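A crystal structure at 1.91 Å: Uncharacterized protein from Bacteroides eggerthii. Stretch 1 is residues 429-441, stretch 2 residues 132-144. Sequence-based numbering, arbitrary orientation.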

# COMPACT_ATOMS: atom_id res chain seq x y z
N LEU A 429 6.66 1.63 -5.17
CA LEU A 429 5.83 1.38 -4.00
C LEU A 429 5.93 -0.11 -3.68
O LEU A 429 5.53 -0.96 -4.50
CB LEU A 429 4.35 1.73 -4.27
CG LEU A 429 3.33 1.39 -3.17
CD1 LEU A 429 3.69 2.14 -1.90
CD2 LEU A 429 1.90 1.69 -3.62
N CYS A 430 6.40 -0.41 -2.48
CA CYS A 430 6.62 -1.79 -2.03
C CYS A 430 5.70 -2.08 -0.86
O CYS A 430 5.72 -1.36 0.12
CB CYS A 430 8.07 -1.96 -1.64
SG CYS A 430 9.26 -1.34 -2.84
N LEU A 431 4.83 -3.08 -1.02
CA LEU A 431 3.80 -3.43 -0.05
C LEU A 431 4.11 -4.81 0.51
O LEU A 431 4.58 -5.69 -0.21
CB LEU A 431 2.41 -3.40 -0.70
CG LEU A 431 2.04 -2.09 -1.42
CD1 LEU A 431 0.63 -2.26 -1.99
CD2 LEU A 431 2.10 -0.85 -0.52
N PHE A 432 3.84 -4.98 1.79
CA PHE A 432 4.06 -6.23 2.52
C PHE A 432 2.83 -6.55 3.32
O PHE A 432 2.22 -5.65 3.93
CB PHE A 432 5.23 -6.04 3.45
CG PHE A 432 5.45 -7.14 4.48
CD1 PHE A 432 4.87 -7.06 5.75
CD2 PHE A 432 6.38 -8.19 4.21
CE1 PHE A 432 5.13 -8.03 6.71
CE2 PHE A 432 6.67 -9.13 5.18
CZ PHE A 432 6.03 -9.06 6.43
N ALA A 433 2.51 -7.83 3.36
CA ALA A 433 1.51 -8.41 4.27
C ALA A 433 2.03 -9.76 4.76
O ALA A 433 2.76 -10.49 4.03
CB ALA A 433 0.15 -8.59 3.60
N SER A 434 1.69 -10.09 5.99
CA SER A 434 1.98 -11.37 6.61
C SER A 434 0.76 -11.82 7.38
O SER A 434 0.14 -11.01 8.05
CB SER A 434 3.11 -11.23 7.65
OG SER A 434 3.49 -12.54 8.11
N ARG A 435 0.48 -13.11 7.36
CA ARG A 435 -0.64 -13.66 8.06
C ARG A 435 -0.29 -15.01 8.65
O ARG A 435 0.29 -15.90 7.97
CB ARG A 435 -1.84 -13.70 7.15
CG ARG A 435 -3.12 -14.13 7.84
CD ARG A 435 -3.41 -15.60 7.62
NE ARG A 435 -4.67 -16.01 8.19
CZ ARG A 435 -5.13 -17.26 8.17
NH1 ARG A 435 -4.41 -18.23 7.63
NH2 ARG A 435 -6.33 -17.53 8.68
N THR A 436 -0.65 -15.19 9.92
CA THR A 436 -0.34 -16.42 10.68
C THR A 436 -0.86 -17.69 10.02
O THR A 436 -2.04 -17.76 9.70
CB THR A 436 -0.87 -16.33 12.11
OG1 THR A 436 -0.32 -15.14 12.71
CG2 THR A 436 -0.51 -17.58 12.93
N GLN A 437 0.04 -18.64 9.81
CA GLN A 437 -0.24 -19.93 9.15
C GLN A 437 -0.51 -19.82 7.63
O GLN A 437 -0.98 -20.79 7.00
CB GLN A 437 -1.33 -20.77 9.88
CG GLN A 437 -0.90 -21.19 11.28
CD GLN A 437 -1.98 -21.90 12.09
OE1 GLN A 437 -2.34 -21.49 13.20
NE2 GLN A 437 -2.52 -22.94 11.53
N SER A 438 -0.18 -18.68 7.02
CA SER A 438 -0.23 -18.53 5.56
C SER A 438 1.10 -18.07 4.99
O SER A 438 1.46 -18.46 3.92
CB SER A 438 -1.28 -17.55 5.13
OG SER A 438 -2.54 -17.96 5.60
N GLY A 439 1.83 -17.20 5.69
CA GLY A 439 3.12 -16.72 5.23
C GLY A 439 3.09 -15.21 4.93
O GLY A 439 2.24 -14.50 5.42
N PHE A 440 4.02 -14.75 4.10
CA PHE A 440 4.14 -13.33 3.78
C PHE A 440 4.48 -13.08 2.33
O PHE A 440 4.94 -13.98 1.65
CB PHE A 440 5.13 -12.65 4.72
CG PHE A 440 6.60 -13.00 4.52
CD1 PHE A 440 7.37 -12.33 3.57
CD2 PHE A 440 7.24 -13.94 5.36
CE1 PHE A 440 8.72 -12.64 3.40
CE2 PHE A 440 8.58 -14.23 5.21
CZ PHE A 440 9.32 -13.57 4.24
N VAL A 441 4.26 -11.85 1.87
CA VAL A 441 4.52 -11.45 0.48
C VAL A 441 5.05 -10.00 0.47
O VAL A 441 4.71 -9.17 1.36
CB VAL A 441 3.24 -11.60 -0.40
CG1 VAL A 441 2.16 -10.61 -0.00
CG2 VAL A 441 3.52 -11.46 -1.89
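Stretch 2, residues 132-144: DFATNYTRCASYD

Stretch 2 packs its side chains against stretch 1 as an antiparallel strand followed back to a turn and a 3-10 segment, with no clear direct hydrogen bond between the two and water joining them at the loop end. The N-to-C directions of strands 138-143 and 429-435 lie at 173°, and their axes approach to 6.7 Å, too far for backbone pairing, so side chains fill the space between them. The register runs from Phe-432 opposite Tyr-143 through Ser-434 and Ala-141 to Thr-436 and Arg-139.

At one end, Tyr-143 CB lies over a face of the Phe-432 ring, 3.5 Å from Phe-432 CG. The two aromatic planes are nearly parallel, at 5°, but are slid apart with centroids separated by 5.5 Å, so the rings barely overlap. Further along, Tyr-143 OH is 3.2 Å from Cys-430 CB. Ala-141 follows, its CB 3.9 Å from Phe-432 CZ and 3.4 Å from Ser-434 OG.

Phe-133, in the 3-10 segment that precedes the turn, reaches the hairpin formed by strands 429-435 and 439-441. Ser-434 OG sits over one face of its ring, 3.2 Å from Phe-133 CZ, while Phe-133 CE2 comes within 4.0 Å of Phe-440 CD2 and Phe-133 CB within 3.8 Å of Gly-439 CA. The Phe-133 carbonyl makes a CA-H...O contact with Gln-437, O to CA 3.0 Å.

The type I turn from Thr-135 to Thr-138 places Thr-138 O 3.6 Å from Thr-436 CG2 and Asn-136 CB 3.4 Å from Gln-437 OE1. Here water 1 bridges the carbonyls of Ala-134 and Gln-437, and water 2 accepts a hydrogen bond from Gln-437 N, the N lying 2.9 Å from the O of water 2.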

# COMPACT_ATOMS: atom_id res chain seq x y z
N ASP A 132 8.63 -21.03 9.31
CA ASP A 132 8.19 -20.58 10.68
C ASP A 132 6.76 -20.11 10.76
O ASP A 132 6.10 -20.27 11.78
CB ASP A 132 9.13 -19.55 11.26
CG ASP A 132 10.51 -20.12 11.46
OD1 ASP A 132 10.68 -21.30 11.82
OD2 ASP A 132 11.47 -19.36 11.24
N PHE A 133 6.26 -19.61 9.64
CA PHE A 133 4.86 -19.26 9.51
C PHE A 133 3.88 -20.39 9.22
O PHE A 133 2.72 -20.12 9.00
CB PHE A 133 4.66 -18.14 8.45
CG PHE A 133 4.94 -16.79 8.99
CD1 PHE A 133 4.06 -16.24 9.87
CD2 PHE A 133 6.06 -16.08 8.60
CE1 PHE A 133 4.28 -15.00 10.41
CE2 PHE A 133 6.30 -14.84 9.13
CZ PHE A 133 5.40 -14.30 10.04
N ALA A 134 4.34 -21.63 9.22
CA ALA A 134 3.46 -22.74 9.03
C ALA A 134 2.84 -23.16 10.35
O ALA A 134 1.98 -23.99 10.33
CB ALA A 134 4.19 -23.91 8.40
N THR A 135 3.23 -22.60 11.49
CA THR A 135 2.61 -22.96 12.80
C THR A 135 2.17 -21.73 13.50
O THR A 135 2.55 -20.64 13.13
CB THR A 135 3.55 -23.75 13.74
OG1 THR A 135 4.43 -22.87 14.46
CG2 THR A 135 4.37 -24.79 12.96
N ASN A 136 1.38 -21.88 14.55
CA ASN A 136 0.98 -20.71 15.32
C ASN A 136 2.04 -20.27 16.33
O ASN A 136 1.76 -19.47 17.20
CB ASN A 136 -0.39 -20.92 15.92
CG ASN A 136 -0.42 -21.95 16.99
OD1 ASN A 136 0.61 -22.50 17.39
ND2 ASN A 136 -1.61 -22.20 17.50
N TYR A 137 3.24 -20.82 16.25
CA TYR A 137 4.37 -20.31 17.07
C TYR A 137 4.99 -19.04 16.52
O TYR A 137 5.82 -18.44 17.16
CB TYR A 137 5.41 -21.42 17.33
CG TYR A 137 4.93 -22.31 18.44
CD1 TYR A 137 3.91 -23.22 18.21
CD2 TYR A 137 5.43 -22.20 19.73
CE1 TYR A 137 3.43 -24.04 19.22
CE2 TYR A 137 4.94 -23.00 20.76
CZ TYR A 137 3.93 -23.91 20.50
OH TYR A 137 3.44 -24.75 21.48
N THR A 138 4.58 -18.61 15.33
CA THR A 138 4.99 -17.31 14.78
C THR A 138 3.71 -16.61 14.37
O THR A 138 2.98 -17.10 13.52
CB THR A 138 5.87 -17.46 13.50
OG1 THR A 138 7.07 -18.16 13.80
CG2 THR A 138 6.20 -16.08 12.91
N ARG A 139 3.44 -15.47 14.99
CA ARG A 139 2.18 -14.71 14.77
C ARG A 139 2.40 -13.30 14.26
O ARG A 139 1.46 -12.52 14.07
CB ARG A 139 1.40 -14.66 16.07
CG ARG A 139 1.04 -16.04 16.55
CD ARG A 139 0.13 -16.04 17.76
NE ARG A 139 -0.05 -17.44 18.18
CZ ARG A 139 -0.90 -17.83 19.13
NH1 ARG A 139 -1.67 -16.96 19.73
NH2 ARG A 139 -0.98 -19.10 19.48
N CYS A 140 3.65 -12.98 13.96
CA CYS A 140 3.98 -11.65 13.53
C CYS A 140 5.24 -11.58 12.69
O CYS A 140 6.23 -12.20 13.01
CB CYS A 140 4.22 -10.78 14.74
SG CYS A 140 4.35 -8.98 14.47
N ALA A 141 5.17 -10.76 11.65
CA ALA A 141 6.28 -10.39 10.81
C ALA A 141 6.12 -8.91 10.44
O ALA A 141 5.01 -8.38 10.43
CB ALA A 141 6.36 -11.31 9.54
N SER A 142 7.23 -8.23 10.19
CA SER A 142 7.24 -6.84 9.85
C SER A 142 8.34 -6.60 8.77
O SER A 142 9.19 -7.45 8.57
CB SER A 142 7.49 -5.99 11.10
OG SER A 142 7.50 -4.59 10.84
N TYR A 143 8.24 -5.50 8.05
CA TYR A 143 9.10 -5.20 6.89
C TYR A 143 9.37 -3.72 6.81
O TYR A 143 8.51 -2.95 7.11
CB TYR A 143 8.39 -5.68 5.64
CG TYR A 143 8.82 -5.08 4.30
CD1 TYR A 143 8.16 -3.95 3.78
CD2 TYR A 143 9.77 -5.69 3.50
CE1 TYR A 143 8.49 -3.42 2.56
CE2 TYR A 143 10.08 -5.17 2.24
CZ TYR A 143 9.43 -4.03 1.79
OH TYR A 143 9.72 -3.49 0.60
N ASP A 144 10.57 -3.34 6.43
CA ASP A 144 10.90 -1.94 6.24
C ASP A 144 11.66 -1.66 4.94
O ASP A 144 12.24 -0.61 4.81
CB ASP A 144 11.72 -1.45 7.43
CG ASP A 144 13.08 -2.10 7.54
OD1 ASP A 144 13.45 -2.95 6.69
OD2 ASP A 144 13.77 -1.79 8.50
O HOH W 1 0.22 -23.55 7.72
O HOH W 2 2.44 -18.56 11.39